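Local atomic coordinates of serine proteinase inhibitor A (Sagittaria sagittifolia, PDB entry 3E8L), a protein that probably inhibits trypsin and chymotrypsin at the same time through two reactive sites, as a Kunitz-type inhibitor with a beta-trefoil fold. Residues 162-166 with 167-171. The protein carries 2 engineered substitutions. Numbering follows the deposited sequence.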
loop_
_atom_site.group_PDB
_atom_site.type_symbol
_atom_site.label_atom_id
_atom_site.label_comp_id
_atom_site.label_asym_id
_atom_site.label_seq_id
_atom_site.Cartn_x
_atom_site.Cartn_y
_atom_site.Cartn_z
ATOM N N PHE A 162 13.026 -15.912 9.064
ATOM C CA PHE A 162 12.655 -16.928 10.050
ATOM C C PHE A 162 12.611 -18.339 9.447
ATOM O O PHE A 162 11.937 -18.561 8.443
ATOM C CB PHE A 162 11.271 -16.615 10.639
ATOM C CG PHE A 162 11.200 -15.323 11.384
ATOM C CD1 PHE A 162 11.394 -15.298 12.761
ATOM C CD2 PHE A 162 10.915 -14.131 10.722
ATOM C CE1 PHE A 162 11.320 -14.091 13.480
ATOM C CE2 PHE A 162 10.842 -12.927 11.429
ATOM C CZ PHE A 162 11.042 -12.912 12.822
ATOM N N ASN A 163 13.304 -19.293 10.062
ATOM C CA ASN A 163 13.229 -20.698 9.623
ATOM C C ASN A 163 11.950 -21.321 10.172
ATOM O O ASN A 163 11.865 -21.657 11.353
ATOM C CB ASN A 163 14.479 -21.503 10.032
ATOM C CG ASN A 163 14.458 -22.968 9.526
ATOM O OD1 ASN A 163 15.510 -23.544 9.219
ATOM N ND2 ASN A 163 13.276 -23.575 9.465
ATOM N N VAL A 164 10.960 -21.463 9.294
ATOM C CA VAL A 164 9.645 -21.976 9.657
ATOM C C VAL A 164 9.389 -23.296 8.924
ATOM O O VAL A 164 9.196 -23.302 7.709
ATOM C CB VAL A 164 8.567 -20.972 9.271
ATOM C CG1 VAL A 164 7.206 -21.480 9.661
ATOM C CG2 VAL A 164 8.830 -19.646 9.940
ATOM N N ASN A 165 9.386 -24.405 9.661
ATOM C CA ASN A 165 9.252 -25.744 9.061
ATOM C C ASN A 165 10.164 -25.896 7.839
ATOM O O ASN A 165 9.690 -26.198 6.746
ATOM C CB ASN A 165 7.794 -26.033 8.639
ATOM C CG ASN A 165 6.809 -25.993 9.799
ATOM O OD1 ASN A 165 5.762 -25.331 9.714
ATOM N ND2 ASN A 165 7.134 -26.692 10.885
ATOM N N GLY A 166 11.456 -25.634 8.008
ATOM C CA GLY A 166 12.416 -25.814 6.924
ATOM C C GLY A 166 12.455 -24.717 5.864
ATOM O O GLY A 166 13.444 -24.594 5.143
ATOM N N ARG A 167 11.395 -23.913 5.764
ATOM C CA ARG A 167 11.351 -22.842 4.770
ATOM C C ARG A 167 11.760 -21.491 5.372
ATOM O O ARG A 167 11.443 -21.186 6.531
ATOM C CB ARG A 167 9.983 -22.770 4.077
ATOM C CG ARG A 167 9.701 -23.988 3.209
ATOM C CD ARG A 167 8.426 -23.867 2.416
ATOM N NE ARG A 167 7.832 -25.184 2.167
ATOM C CZ ARG A 167 7.713 -25.762 0.963
ATOM N NH1 ARG A 167 8.145 -25.139 -0.144
ATOM N NH2 ARG A 167 7.161 -26.980 0.859
ATOM N N THR A 168 12.493 -20.702 4.592
ATOM C CA THR A 168 12.924 -19.414 5.048
ATOM C C THR A 168 11.881 -18.339 4.692
ATOM O O THR A 168 11.673 -18.017 3.525
ATOM C CB THR A 168 14.314 -19.079 4.499
ATOM O OG1 THR A 168 15.272 -20.004 5.041
ATOM C CG2 THR A 168 14.720 -17.661 4.888
ATOM N N LEU A 169 11.223 -17.800 5.714
ATOM C CA LEU A 169 10.185 -16.788 5.540
ATOM C C LEU A 169 10.637 -15.421 6.044
ATOM O O LEU A 169 11.460 -15.320 6.952
ATOM C CB LEU A 169 8.910 -17.198 6.292
ATOM C CG LEU A 169 7.940 -18.162 5.630
ATOM C CD1 LEU A 169 8.522 -19.589 5.557
ATOM C CD2 LEU A 169 6.606 -18.128 6.393
ATOM N N LEU A 170 10.079 -14.372 5.469
ATOM C CA LEU A 170 10.447 -13.036 5.878
ATOM C C LEU A 170 9.449 -12.533 6.893
ATOM O O LEU A 170 8.261 -12.851 6.801
ATOM C CB LEU A 170 10.488 -12.103 4.673
ATOM C CG LEU A 170 11.548 -12.359 3.605
ATOM C CD1 LEU A 170 11.648 -11.139 2.758
ATOM C CD2 LEU A 170 12.896 -12.662 4.255
ATOM N N GLY A 171 9.927 -11.761 7.865
ATOM C CA GLY A 171 9.049 -11.095 8.821
ATOM C C GLY A 171 9.761 -9.916 9.461
ATOM O O GLY A 171 10.909 -9.613 9.115
#
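The backbone N of F162 donates a 2.7 Å hydrogen bond to L169 O. It belongs to a beta hairpin of the beta-trefoil with a two-residue loop, in which strand 159-164 turns back into strand 167-172. The return bond of the same pair, from L169 N to F162 O, is 2.9 Å long and almost straight at the hydrogen (176°). N163 and T168 follow as the non-hydrogen-bonded pair, and V164 with R167 closes the hairpin. Here V164 N reaches R167 O at 2.8 Å. In the opposite direction R167 N meets V164 O at 3.0 Å, well above the plane of the V164 carbonyl. That tilt accompanies the tight type I' turn, whose corners N165 and G166 both have positive phi, the classic Asn-Gly pairing for this turn.

F162, V164, R167 and L169 share one face of the hairpin. With CG anti to the carbonyl carbon (chi1 -63°), the F162 ring extends beyond its L169 partner to G171. It presents an edge, CD2 lying 3.8 Å from G171 N, which sits in the ring plane. G171, which has no side chain, lies against this edge with its CA 3.7 Å from F162 CE2. F114 meets the ring with its plane inclined at about 45°, and I112 touches it as well. Replacing F162 by an alanine is likely to open a gap beside G171 and cost F114 this ring contact. Backbone hydrogen bonds of T168 with E57 and of L170 with V55 join the second strand to strand 52-57. On the face shared with F162 and V164, L169 also packs on Y54, Y56 and L46, while its CD1 methyl comes within 4.0 Å of V164 CB.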